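Local coordinates for protein lipolytic enzyme (PDB 2VPT) that hydrolyses ester bonds in acetylated plant-wall polysaccharides, as the family 3 carbohydrate esterase (acetylxylan esterase) domain of a longer cellulosomal protein, at residues 26-31 against 48-53; 32-37 against 190-195; 66-71 against 101-106; 113-116 against 120-123. All blocks are in the same frame, centred on the assembly; numbering follows the deposited sequence. Where two conformers were deposited one is given.

Interaction 1. Residues 26-31 against 48-53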
loop_
_atom_site.group_PDB
_atom_site.type_symbol
_atom_site.label_atom_id
_atom_site.label_comp_id
_atom_site.label_asym_id
_atom_site.label_seq_id
_atom_site.Cartn_x
_atom_site.Cartn_y
_atom_site.Cartn_z
ATOM N N SER A 26 -5.402 1.192 -7.119
ATOM C CA SER A 26 -6.535 0.342 -7.408
ATOM C C SER A 26 -7.464 1.020 -8.416
ATOM O O SER A 26 -6.996 1.727 -9.323
ATOM C CB SER A 26 -7.222 -0.005 -6.061
ATOM O OG SER A 26 -8.413 -0.755 -6.195
ATOM N N TYR A 27 -8.759 0.772 -8.289
ATOM C CA TYR A 27 -9.755 1.435 -9.106
ATOM C C TYR A 27 -10.038 2.849 -8.611
ATOM O O TYR A 27 -10.806 3.578 -9.234
ATOM C CB TYR A 27 -11.058 0.612 -9.124
ATOM C CG TYR A 27 -11.761 0.511 -7.784
ATOM C CD1 TYR A 27 -12.661 1.483 -7.383
ATOM C CD2 TYR A 27 -11.517 -0.553 -6.914
ATOM C CE1 TYR A 27 -13.295 1.427 -6.162
ATOM C CE2 TYR A 27 -12.146 -0.618 -5.672
ATOM C CZ TYR A 27 -13.037 0.377 -5.299
ATOM O OH TYR A 27 -13.704 0.355 -4.098
ATOM N N ARG A 28 -9.482 3.206 -7.456
ATOM C CA ARG A 28 -9.801 4.485 -6.812
ATOM C C ARG A 28 -9.309 5.675 -7.635
ATOM O O ARG A 28 -9.986 6.698 -7.709
ATOM C CB ARG A 28 -9.253 4.514 -5.380
ATOM C CG ARG A 28 -9.989 3.515 -4.469
ATOM C CD ARG A 28 -9.321 3.299 -3.139
ATOM N NE ARG A 28 -8.096 2.509 -3.212
ATOM C CZ ARG A 28 -6.849 2.977 -3.110
ATOM N NH1 ARG A 28 -6.568 4.271 -2.989
ATOM N NH2 ARG A 28 -5.856 2.120 -3.183
ATOM N N THR A 29 -8.163 5.530 -8.282
ATOM C CA THR A 29 -7.591 6.644 -9.086
ATOM C C THR A 29 -8.569 7.062 -10.182
ATOM O O THR A 29 -8.981 8.219 -10.276
ATOM C CB THR A 29 -6.265 6.219 -9.706
ATOM O OG1 THR A 29 -5.410 5.742 -8.660
ATOM C CG2 THR A 29 -5.595 7.383 -10.431
ATOM N N GLU A 30 -8.967 6.110 -11.012
ATOM C CA GLU A 30 -9.859 6.433 -12.132
ATOM C C GLU A 30 -11.277 6.725 -11.653
ATOM O O GLU A 30 -11.954 7.600 -12.187
ATOM C CB GLU A 30 -9.822 5.318 -13.168
ATOM C CG GLU A 30 -10.704 5.509 -14.398
ATOM C CD GLU A 30 -10.283 6.674 -15.265
ATOM O OE1 GLU A 30 -9.108 7.103 -15.197
ATOM O OE2 GLU A 30 -11.144 7.154 -16.042
ATOM N N LEU A 31 -11.763 6.002 -10.646
ATOM C CA LEU A 31 -13.128 6.239 -10.219
ATOM C C LEU A 31 -13.274 7.625 -9.597
ATOM O O LEU A 31 -14.287 8.295 -9.812
ATOM C CB LEU A 31 -13.612 5.158 -9.245
ATOM C CG LEU A 31 -15.077 5.254 -8.821
ATOM C CD1 LEU A 31 -16.013 5.190 -10.026
ATOM C CD2 LEU A 31 -15.397 4.137 -7.850
ATOM N N GLN A 48 -6.233 3.530 5.835
ATOM C CA GLN A 48 -5.116 3.244 4.923
ATOM C C GLN A 48 -4.921 4.450 4.023
ATOM O O GLN A 48 -5.851 5.226 3.824
ATOM C CB GLN A 48 -5.424 2.055 4.029
ATOM C CG GLN A 48 -5.761 0.753 4.756
ATOM C CD GLN A 48 -4.551 0.014 5.204
ATOM O OE1 GLN A 48 -3.871 0.431 6.152
ATOM N NE2 GLN A 48 -4.253 -1.085 4.528
ATOM N N ARG A 49 -3.719 4.630 3.488
ATOM C CA ARG A 49 -3.499 5.697 2.508
ATOM C C ARG A 49 -2.440 5.255 1.516
ATOM O O ARG A 49 -1.298 4.968 1.877
ATOM C CB ARG A 49 -3.158 7.034 3.193
ATOM C CG ARG A 49 -3.008 8.234 2.241
ATOM C CD ARG A 49 -3.602 9.597 2.741
ATOM N NE ARG A 49 -3.646 9.808 4.187
ATOM C CZ ARG A 49 -4.447 10.666 4.837
ATOM N NH1 ARG A 49 -5.339 11.419 4.200
ATOM N NH2 ARG A 49 -4.376 10.756 6.158
ATOM N N SER A 50 -2.847 5.175 0.251
ATOM C CA SER A 50 -1.952 4.770 -0.813
ATOM C C SER A 50 -2.503 5.193 -2.156
ATOM O O SER A 50 -3.715 5.314 -2.328
ATOM C CB SER A 50 -1.730 3.258 -0.816
ATOM O OG SER A 50 -2.891 2.518 -1.156
ATOM N N GLY A 51 -1.608 5.372 -3.117
ATOM C CA GLY A 51 -2.013 5.730 -4.446
ATOM C C GLY A 51 -0.933 6.497 -5.166
ATOM O O GLY A 51 0.033 6.938 -4.552
ATOM N N PRO A 52 -1.124 6.718 -6.469
ATOM C CA PRO A 52 -0.200 7.551 -7.229
ATOM C C PRO A 52 -0.378 9.006 -6.851
ATOM O O PRO A 52 -1.392 9.387 -6.286
ATOM C CB PRO A 52 -0.655 7.332 -8.661
ATOM C CG PRO A 52 -2.114 7.051 -8.558
ATOM C CD PRO A 52 -2.260 6.248 -7.289
ATOM N N SER A 53 0.613 9.826 -7.201
ATOM C CA SER A 53 0.542 11.261 -6.945
ATOM C C SER A 53 -0.714 11.913 -7.531
ATOM O O SER A 53 -1.235 12.878 -6.976
ATOM C CB SER A 53 1.809 11.960 -7.468
ATOM O OG SER A 53 2.834 11.877 -6.497
#
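The guanidinium group of Arg28 presents its edge to the backbone carbonyl of Ser50, which lies almost in its plane. NH1 donates to Ser50 O at 3.1 Å with an N-H...O angle of 167°, a nearly straight bond. Further back, Arg28 CG rests against one face of the Tyr27 ring, 4.3 Å above the ring plane and shifted toward its rim. A bend at chi3 (-73°) turns the chain so that its end can meet several carbonyls: NE donates to Thr16 O and NH2 to Met24 O. Ser50 OG also bonds to Met24 O, and pairs with His60 NE2 as well, while staying 3.6 Å from Arg28 NH2. At the next residue, Thr29, the contact turns to van der Waals packing. Thr29 OG1 packs against Pro52 CD at 3.5 Å, and the methyl Thr29 CG2 lies 4.0 Å from Pro52 CG. Gly51 carries the backbone between these two points. Close by, Arg49 makes backbone hydrogen bonds to the second subunit. The buried arginine, all three nitrogens on main-chain oxygens, ties the start of helix 28-37 to helix 14-17, Met24 and the chain leaving strand 48-49, within the alpha/beta fold of a GDSL (SGNH) hydrolase.

Interaction 2. Residues 32-37 against 190-195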
loop_
_atom_site.group_PDB
_atom_site.type_symbol
_atom_site.label_atom_id
_atom_site.label_comp_id
_atom_site.label_asym_id
_atom_site.label_seq_id
_atom_site.Cartn_x
_atom_site.Cartn_y
_atom_site.Cartn_z
ATOM N N TYR A 32 -12.267 8.078 -8.847
ATOM C CA TYR A 32 -12.311 9.425 -8.283
ATOM C C TYR A 32 -12.432 10.463 -9.397
ATOM O O TYR A 32 -13.201 11.426 -9.257
ATOM C CB TYR A 32 -11.069 9.697 -7.425
ATOM C CG TYR A 32 -11.174 10.962 -6.611
ATOM C CD1 TYR A 32 -11.871 10.984 -5.419
ATOM C CD2 TYR A 32 -10.626 12.153 -7.069
ATOM C CE1 TYR A 32 -12.010 12.131 -4.679
ATOM C CE2 TYR A 32 -10.749 13.303 -6.337
ATOM C CZ TYR A 32 -11.436 13.303 -5.147
ATOM O OH TYR A 32 -11.575 14.444 -4.388
ATOM N N ARG A 33 -11.697 10.253 -10.478
ATOM C CA ARG A 33 -11.789 11.130 -11.656
ATOM C C ARG A 33 -13.195 11.129 -12.225
ATOM O O ARG A 33 -13.782 12.189 -12.451
ATOM C CB ARG A 33 -10.830 10.692 -12.760
ATOM C CG ARG A 33 -9.364 10.909 -12.446
ATOM C CD ARG A 33 -8.480 10.718 -13.647
ATOM N NE ARG A 33 -8.668 11.794 -14.625
ATOM C CZ ARG A 33 -7.914 11.988 -15.710
ATOM N NH1 ARG A 33 -6.898 11.181 -15.995
ATOM N NH2 ARG A 33 -8.190 13.002 -16.521
ATOM N N LEU A 34 -13.742 9.935 -12.465
ATOM C CA LEU A 34 -15.041 9.849 -13.128
ATOM C C LEU A 34 -16.133 10.477 -12.296
ATOM O O LEU A 34 -16.992 11.177 -12.827
ATOM C CB LEU A 34 -15.399 8.389 -13.436
ATOM C CG LEU A 34 -14.517 7.628 -14.422
ATOM C CD1 LEU A 34 -14.802 6.119 -14.420
ATOM C CD2 LEU A 34 -14.647 8.213 -15.839
ATOM N N LEU A 35 -16.122 10.234 -10.995
ATOM C CA LEU A 35 -17.147 10.762 -10.114
ATOM C C LEU A 35 -17.044 12.274 -9.986
ATOM O O LEU A 35 -18.063 12.969 -9.968
ATOM C CB LEU A 35 -17.097 10.101 -8.738
ATOM C CG LEU A 35 -17.448 8.616 -8.700
ATOM C CD1 LEU A 35 -17.217 8.100 -7.280
ATOM C CD2 LEU A 35 -18.873 8.354 -9.163
ATOM N N THR A 36 -15.819 12.777 -9.909
ATOM C CA THR A 36 -15.593 14.218 -9.870
ATOM C C THR A 36 -16.034 14.868 -11.182
ATOM O O THR A 36 -16.731 15.881 -11.162
ATOM C CB THR A 36 -14.131 14.537 -9.549
ATOM O OG1 THR A 36 -13.790 13.976 -8.286
ATOM C CG2 THR A 36 -13.902 16.054 -9.447
ATOM N N GLN A 37 -15.669 14.280 -12.311
ATOM C CA GLN A 37 -16.122 14.786 -13.617
ATOM C C GLN A 37 -17.642 14.818 -13.742
ATOM O O GLN A 37 -18.204 15.690 -14.431
ATOM C CB GLN A 37 -15.522 13.968 -14.752
ATOM C CG GLN A 37 -14.048 14.179 -14.933
ATOM C CD GLN A 37 -13.470 13.356 -16.061
ATOM O OE1 GLN A 37 -12.666 13.851 -16.864
ATOM N NE2 GLN A 37 -13.884 12.102 -16.149
ATOM N N ILE A 190 -16.767 0.125 -14.416
ATOM C CA ILE A 190 -17.899 -0.704 -14.015
ATOM C C ILE A 190 -18.457 -0.222 -12.667
ATOM O O ILE A 190 -19.663 -0.117 -12.496
ATOM C CB ILE A 190 -17.533 -2.193 -13.995
ATOM C CG1 ILE A 190 -17.072 -2.663 -15.384
ATOM C CG2 ILE A 190 -18.722 -3.032 -13.508
ATOM C CD1 ILE A 190 -16.364 -3.996 -15.390
ATOM N N TRP A 191 -17.595 0.105 -11.699
ATOM C CA TRP A 191 -18.100 0.741 -10.494
ATOM C C TRP A 191 -18.942 1.971 -10.845
ATOM O O TRP A 191 -20.008 2.181 -10.271
ATOM C CB TRP A 191 -16.968 1.204 -9.569
ATOM C CG TRP A 191 -16.286 0.118 -8.748
ATOM C CD1 TRP A 191 -15.089 -0.448 -9.013
ATOM C CD2 TRP A 191 -16.762 -0.496 -7.534
ATOM N NE1 TRP A 191 -14.774 -1.382 -8.044
ATOM C CE2 TRP A 191 -15.785 -1.417 -7.126
ATOM C CE3 TRP A 191 -17.910 -0.347 -6.751
ATOM C CZ2 TRP A 191 -15.931 -2.204 -5.971
ATOM C CZ3 TRP A 191 -18.056 -1.125 -5.613
ATOM C CH2 TRP A 191 -17.067 -2.030 -5.230
ATOM N N TYR A 192 -18.429 2.818 -11.745
ATOM C CA TYR A 192 -19.164 4.011 -12.138
ATOM C C TYR A 192 -20.548 3.640 -12.674
ATOM O O TYR A 192 -21.550 4.177 -12.230
ATOM C CB TYR A 192 -18.359 4.820 -13.156
ATOM C CG TYR A 192 -19.048 6.099 -13.595
ATOM C CD1 TYR A 192 -18.805 7.298 -12.943
ATOM C CD2 TYR A 192 -19.952 6.095 -14.647
ATOM C CE1 TYR A 192 -19.429 8.464 -13.341
ATOM C CE2 TYR A 192 -20.570 7.254 -15.058
ATOM C CZ TYR A 192 -20.320 8.426 -14.390
ATOM O OH TYR A 192 -20.946 9.591 -14.804
ATOM N N LYS A 193 -20.572 2.721 -13.625
ATOM C CA LYS A 193 -21.837 2.258 -14.221
ATOM C C LYS A 193 -22.887 1.901 -13.173
ATOM O O LYS A 193 -24.050 2.304 -13.257
ATOM C CB LYS A 193 -21.558 1.078 -15.148
ATOM C CG LYS A 193 -22.803 0.366 -15.687
ATOM C CD LYS A 193 -22.414 -0.762 -16.612
ATOM C CE LYS A 193 -23.638 -1.584 -16.992
ATOM N NZ LYS A 193 -23.301 -2.707 -17.872
ATOM N N TYR A 194 -22.474 1.121 -12.179
ATOM C CA TYR A 194 -23.407 0.588 -11.187
ATOM C C TYR A 194 -23.683 1.513 -10.007
ATOM O O TYR A 194 -24.637 1.305 -9.272
ATOM C CB TYR A 194 -22.928 -0.801 -10.704
ATOM C CG TYR A 194 -23.164 -1.905 -11.726
ATOM C CD1 TYR A 194 -24.350 -2.626 -11.727
ATOM C CD2 TYR A 194 -22.211 -2.244 -12.670
ATOM C CE1 TYR A 194 -24.582 -3.611 -12.653
ATOM C CE2 TYR A 194 -22.441 -3.247 -13.618
ATOM C CZ TYR A 194 -23.638 -3.927 -13.598
ATOM O OH TYR A 194 -23.900 -4.931 -14.515
ATOM N N THR A 195 -22.863 2.556 -9.817
ATOM C CA THR A 195 -23.037 3.450 -8.666
ATOM C C THR A 195 -23.525 4.864 -8.962
ATOM O O THR A 195 -24.064 5.517 -8.081
ATOM C CB THR A 195 -21.723 3.599 -7.849
ATOM O OG1 THR A 195 -20.724 4.259 -8.646
ATOM C CG2 THR A 195 -21.202 2.210 -7.335
#
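Tyr192 makes the tight part of this contact, its ring inserted between the side chains of Leu34 and Leu35. Ring atom CD1 lies 3.6 Å from Leu34 CB and 3.9 Å from Leu35 CD2, the methylene and the methyl both coming in obliquely to the ring. The next ring atom, CE1, comes to 3.7 Å from Leu34 O, so the tyrosine packs on the main chain of helix 28-37 too. With CG anti to the backbone N (chi1 -179°), the ring is sent across to the other helix, whereas Leu35 starts off to one side and only its end swings toward the tyrosine, the two side chains running past each other in opposite senses. Leu34 CD1 adds a contact of 4.0 Å to Tyr192 CB.

Beyond the tyrosine the contact between 32-37 and 190-195 thins out, although Leu35 goes on to Ile196 and Leu199. Thr195 reaches only the margin, and its hydroxyl is turned to its own helix, OG1 donating to Trp191 O at 2.7 Å from above the carbonyl plane. Lys193 is on the exposed flank of its helix, in a salt bridge with Glu163. Trp191 instead leads inward, stacking on Tyr27 and Phe88. Two helices packed through aliphatic-aromatic contacts on the same side of the largely parallel sheet are characteristic of the three-layer alpha/beta/alpha sandwich of SGNH hydrolases.

Interaction 3. Residues 66-71 against 101-106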
loop_
_atom_site.group_PDB
_atom_site.type_symbol
_atom_site.label_atom_id
_atom_site.label_comp_id
_atom_site.label_asym_id
_atom_site.label_seq_id
_atom_site.Cartn_x
_atom_site.Cartn_y
_atom_site.Cartn_z
ATOM N N TRP A 66 -6.385 -10.023 3.113
ATOM C CA TRP A 66 -7.452 -10.224 4.086
ATOM C C TRP A 66 -8.648 -10.983 3.549
ATOM O O TRP A 66 -9.000 -10.892 2.375
ATOM C CB TRP A 66 -7.926 -8.924 4.701
ATOM C CG TRP A 66 -6.977 -8.308 5.672
ATOM C CD1 TRP A 66 -5.613 -8.309 5.619
ATOM C CD2 TRP A 66 -7.335 -7.513 6.805
ATOM N NE1 TRP A 66 -5.106 -7.573 6.671
ATOM C CE2 TRP A 66 -6.140 -7.077 7.411
ATOM C CE3 TRP A 66 -8.556 -7.140 7.376
ATOM C CZ2 TRP A 66 -6.132 -6.275 8.543
ATOM C CZ3 TRP A 66 -8.542 -6.360 8.512
ATOM C CH2 TRP A 66 -7.343 -5.941 9.093
ATOM N N THR A 67 -9.276 -11.709 4.472
ATOM C CA THR A 67 -10.468 -12.497 4.222
ATOM C C THR A 67 -11.683 -11.830 4.853
ATOM O O THR A 67 -11.560 -10.886 5.645
ATOM C CB THR A 67 -10.299 -13.879 4.865
ATOM O OG1 THR A 67 -10.102 -13.680 6.269
ATOM C CG2 THR A 67 -9.096 -14.624 4.253
ATOM N N ILE A 68 -12.862 -12.342 4.512
ATOM C CA ILE A 68 -14.107 -11.879 5.090
ATOM C C ILE A 68 -14.098 -11.794 6.626
ATOM O O ILE A 68 -14.454 -10.758 7.174
ATOM C CB ILE A 68 -15.299 -12.733 4.565
ATOM C CG1 ILE A 68 -15.596 -12.351 3.111
ATOM C CG2 ILE A 68 -16.527 -12.541 5.421
ATOM C CD1 ILE A 68 -16.417 -13.351 2.341
ATOM N N PRO A 69 -13.719 -12.879 7.330
ATOM C CA PRO A 69 -13.757 -12.773 8.791
ATOM C C PRO A 69 -12.778 -11.754 9.376
ATOM O O PRO A 69 -13.050 -11.161 10.427
ATOM C CB PRO A 69 -13.456 -14.208 9.263
ATOM C CG PRO A 69 -12.851 -14.905 8.134
ATOM C CD PRO A 69 -13.392 -14.246 6.883
ATOM N N GLN A 70 -11.667 -11.510 8.690
ATOM C CA GLN A 70 -10.736 -10.493 9.155
ATOM C C GLN A 70 -11.326 -9.089 9.000
ATOM O O GLN A 70 -11.202 -8.255 9.881
ATOM C CB GLN A 70 -9.416 -10.610 8.419
ATOM C CG GLN A 70 -8.680 -11.888 8.683
ATOM C CD GLN A 70 -7.415 -11.869 7.897
ATOM O OE1 GLN A 70 -7.419 -12.106 6.705
ATOM N NE2 GLN A 70 -6.322 -11.475 8.543
ATOM N N ILE A 71 -11.970 -8.841 7.867
ATOM C CA ILE A 71 -12.727 -7.616 7.690
ATOM C C ILE A 71 -13.807 -7.505 8.775
ATOM O O ILE A 71 -13.928 -6.472 9.430
ATOM C CB ILE A 71 -13.379 -7.539 6.294
ATOM C CG1 ILE A 71 -12.302 -7.489 5.200
ATOM C CG2 ILE A 71 -14.319 -6.347 6.197
ATOM C CD1 ILE A 71 -11.476 -6.173 5.099
ATOM N N ASN A 101 -12.371 -21.914 1.173
ATOM C CA ASN A 101 -13.731 -21.680 1.740
ATOM C C ASN A 101 -14.224 -20.793 0.573
ATOM O O ASN A 101 -13.926 -19.604 0.556
ATOM C CB ASN A 101 -13.522 -21.040 3.104
ATOM C CG ASN A 101 -14.783 -20.838 3.845
ATOM O OD1 ASN A 101 -15.736 -21.592 3.687
ATOM N ND2 ASN A 101 -14.817 -19.816 4.676
ATOM N N LEU A 102 -15.142 -21.185 -0.307
ATOM C CA LEU A 102 -16.419 -20.490 -0.646
ATOM C C LEU A 102 -17.325 -19.851 0.405
ATOM O O LEU A 102 -18.333 -20.412 0.773
ATOM C CB LEU A 102 -17.225 -21.371 -1.626
ATOM C CG LEU A 102 -17.872 -20.691 -2.845
ATOM C CD1 LEU A 102 -18.786 -19.562 -2.453
ATOM C CD2 LEU A 102 -16.791 -20.238 -3.820
ATOM N N ASN A 103 -17.004 -18.614 0.815
ATOM C CA ASN A 103 -17.604 -18.059 2.005
ATOM C C ASN A 103 -18.862 -17.246 1.760
ATOM O O ASN A 103 -18.954 -16.068 2.122
ATOM C CB ASN A 103 -16.563 -17.268 2.800
ATOM C CG ASN A 103 -16.909 -17.145 4.265
ATOM O OD1 ASN A 103 -17.940 -17.655 4.727
ATOM N ND2 ASN A 103 -16.040 -16.469 5.027
ATOM N N ALA A 104 -19.849 -17.909 1.177
ATOM C CA ALA A 104 -21.155 -17.333 0.982
ATOM C C ALA A 104 -21.773 -16.894 2.300
ATOM O O ALA A 104 -22.286 -15.786 2.416
ATOM C CB ALA A 104 -22.049 -18.331 0.266
ATOM N N THR A 105 -21.730 -17.760 3.314
ATOM C CA THR A 105 -22.315 -17.408 4.595
ATOM C C THR A 105 -21.602 -16.224 5.263
ATOM O O THR A 105 -22.245 -15.341 5.847
ATOM C CB THR A 105 -22.345 -18.627 5.563
ATOM O OG1 THR A 105 -23.206 -19.634 5.021
ATOM C CG2 THR A 105 -22.855 -18.212 6.913
ATOM N N GLY A 106 -20.279 -16.201 5.166
ATOM C CA GLY A 106 -19.501 -15.100 5.712
ATOM C C GLY A 106 -19.848 -13.769 5.059
ATOM O O GLY A 106 -20.004 -12.770 5.755
#
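Ile68 and Asn103 meet where two helices of the alpha/beta fold begin side by side: Ile68 opens helix 68-82, and Asn103 is the N-cap of helix 104-117. The isoleucine is the apolar half of the contact. Its CD1 extends to 3.7 Å from Asn103 O, while CG2 settles 3.5 Å from Gly106 O, close to a main chain that bears no side chain at this point. Asn103 crosses it obliquely, with ND2 lying 3.8 Å from Ile68 CB and 3.9 Å from Pro69 CD.

CG of Asn103 lies opposite the backbone N (chi1 -156°), which folds the amide back over the helix start. There OD1 accepts from Gly106 N at 2.8 Å, a capping bond in which the donor sits above the carbonyl plane and the N-H...O angle is 134°. The residue is also the centre of an inverse gamma turn. At the other helix Thr67 holds the N-cap position, and its N donates to Gln70 OE1 at 2.9 Å.

Asp95 joins the two ends, accepting from Ile68 N with OD2 and from Asn103 ND2 with OD1. Both polar ends of the Asn103 amide are therefore engaged, which fixes its flip and leaves Ile68 to pack on it through van der Waals contact alone. The bond from Asp95 to Ile68 N, at the first turn of helix 68-82, would probably favour the charged carboxylate.

Interaction 4. Residues 113-116 against 120-123; sequences QIFT and NVTL
Helix 104-117 and strand 122-126 are separated by a short turn, and their backbones come nearest at Phe115 and Val121, whose CA atoms are 6.8 Å apart. Val121 and Leu123 direct their CB atoms toward the helix, while Thr122 between them turns the other way, to Ile198 and Leu202 of helix 181-203. Val121 CG1 lies between its backbone N and carbonyl carbon (chi1 82°), a position from which it touches two helix residues at once: Ile114 CG2 and Phe115 CE1, each at 3.9 Å. This is the returning half of a beta-alpha-beta crossover, in which the chain leaves strand 86-90, passes through helix 104-117 and comes back as the adjacent parallel strand 122-126. The Phe115 ring, whose end leans toward the strand, meets Val121 O with its edge, the oxygen lying near the ring plane and 3.4 Å from CE1. At the far end of the ring CZ approaches Leu123 CB at 3.9 Å, obliquely, and CE2 is 4.0 Å from Leu123 CD2. The other branch of that leucine, CD1, faces Ile114 CD1 at 4.1 Å, the two side chains crossing at about a right angle. Val156 of strand 156-159 packs on both Phe115 and Leu123, and Leu89 of strand 86-90 on both Ile114 and Leu123.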
loop_
_atom_site.group_PDB
_atom_site.type_symbol
_atom_site.label_atom_id
_atom_site.label_comp_id
_atom_site.label_asym_id
_atom_site.label_seq_id
_atom_site.Cartn_x
_atom_site.Cartn_y
_atom_site.Cartn_z
ATOM N N GLN A 113 -24.014 -7.413 9.192
ATOM C CA GLN A 113 -23.250 -6.724 10.223
ATOM C C GLN A 113 -23.067 -5.238 9.927
ATOM O O GLN A 113 -23.212 -4.395 10.799
ATOM C CB GLN A 113 -21.883 -7.388 10.377
ATOM C CG GLN A 113 -21.000 -6.758 11.441
ATOM C CD GLN A 113 -19.618 -7.405 11.500
ATOM O OE1 GLN A 113 -19.416 -8.494 10.991
ATOM N NE2 GLN A 113 -18.671 -6.726 12.118
ATOM N N ILE A 114 -22.743 -4.924 8.679
ATOM C CA ILE A 114 -22.583 -3.534 8.263
ATOM C C ILE A 114 -23.851 -2.719 8.540
ATOM O O ILE A 114 -23.773 -1.634 9.102
ATOM C CB ILE A 114 -22.158 -3.449 6.769
ATOM C CG1 ILE A 114 -20.714 -3.958 6.611
ATOM C CG2 ILE A 114 -22.317 -2.016 6.226
ATOM C CD1 ILE A 114 -20.304 -4.308 5.207
ATOM N N PHE A 115 -25.009 -3.237 8.148
ATOM C CA PHE A 115 -26.273 -2.518 8.392
ATOM C C PHE A 115 -26.664 -2.460 9.869
ATOM O O PHE A 115 -27.352 -1.532 10.293
ATOM C CB PHE A 115 -27.405 -3.142 7.583
ATOM C CG PHE A 115 -27.329 -2.872 6.103
ATOM C CD1 PHE A 115 -27.476 -1.582 5.607
ATOM C CD2 PHE A 115 -27.145 -3.902 5.203
ATOM C CE1 PHE A 115 -27.419 -1.344 4.254
ATOM C CE2 PHE A 115 -27.092 -3.664 3.853
ATOM C CZ PHE A 115 -27.231 -2.378 3.378
ATOM N N THR A 116 -26.232 -3.441 10.652
ATOM C CA THR A 116 -26.477 -3.427 12.097
ATOM C C THR A 116 -25.768 -2.233 12.735
ATOM O O THR A 116 -26.349 -1.516 13.542
ATOM C CB THR A 116 -26.051 -4.757 12.758
ATOM O OG1 THR A 116 -26.802 -5.837 12.188
ATOM C CG2 THR A 116 -26.274 -4.723 14.267
ATOM N N ASN A 120 -28.298 3.301 8.142
ATOM C CA ASN A 120 -28.615 4.221 7.051
ATOM C C ASN A 120 -27.599 4.234 5.910
ATOM O O ASN A 120 -27.729 5.017 4.960
ATOM C CB ASN A 120 -28.808 5.634 7.601
ATOM C CG ASN A 120 -30.046 5.746 8.478
ATOM O OD1 ASN A 120 -31.045 5.077 8.235
ATOM N ND2 ASN A 120 -29.971 6.577 9.496
ATOM N N VAL A 121 -26.599 3.363 5.993
ATOM C CA VAL A 121 -25.562 3.318 4.975
ATOM C C VAL A 121 -26.110 2.738 3.671
ATOM O O VAL A 121 -27.089 1.993 3.655
ATOM C CB VAL A 121 -24.336 2.515 5.472
ATOM C CG1 VAL A 121 -24.543 1.002 5.316
ATOM C CG2 VAL A 121 -23.076 2.959 4.735
ATOM N N THR A 122 -25.485 3.114 2.565
ATOM C CA THR A 122 -25.718 2.495 1.277
ATOM C C THR A 122 -24.520 1.605 0.980
ATOM O O THR A 122 -23.370 2.045 1.087
ATOM C CB THR A 122 -25.920 3.547 0.186
ATOM O OG1 THR A 122 -27.135 4.261 0.464
ATOM C CG2 THR A 122 -26.001 2.931 -1.208
ATOM N N LEU A 123 -24.793 0.361 0.608
ATOM C CA LEU A 123 -23.751 -0.652 0.425
ATOM C C LEU A 123 -23.749 -1.200 -0.992
ATOM O O LEU A 123 -24.783 -1.585 -1.529
ATOM C CB LEU A 123 -23.960 -1.797 1.430
ATOM C CG LEU A 123 -22.974 -2.971 1.384
ATOM C CD1 LEU A 123 -21.536 -2.568 1.729
ATOM C CD2 LEU A 123 -23.423 -4.097 2.333
#

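In the fold
Interactions 1 and 2 share helix 28-37, with centres about 13 Å apart, and they touch: Tyr27 CD1 is 3.5 Å from Trp191 CD1. The bound calcium ion, held by Asp43, Phe44, Asp57 and Asp59, is on this side, about 10 Å from the side chain of Arg28 and 12 Å from that of Leu35. Interactions 3 and 4 share helix 104-117, at its start and toward its end, with centres about 17 Å apart. Interaction 3 lies across the chain's centre from interactions 1 and 2, at about 24 and 27 Å between centres. Ser14, His178 and Asp175 are arranged consistently with the SGNH catalytic triad, and interaction 1 bonds to Cys15 and Thr16, just after this serine, through Ser26 OG and Arg28 NE.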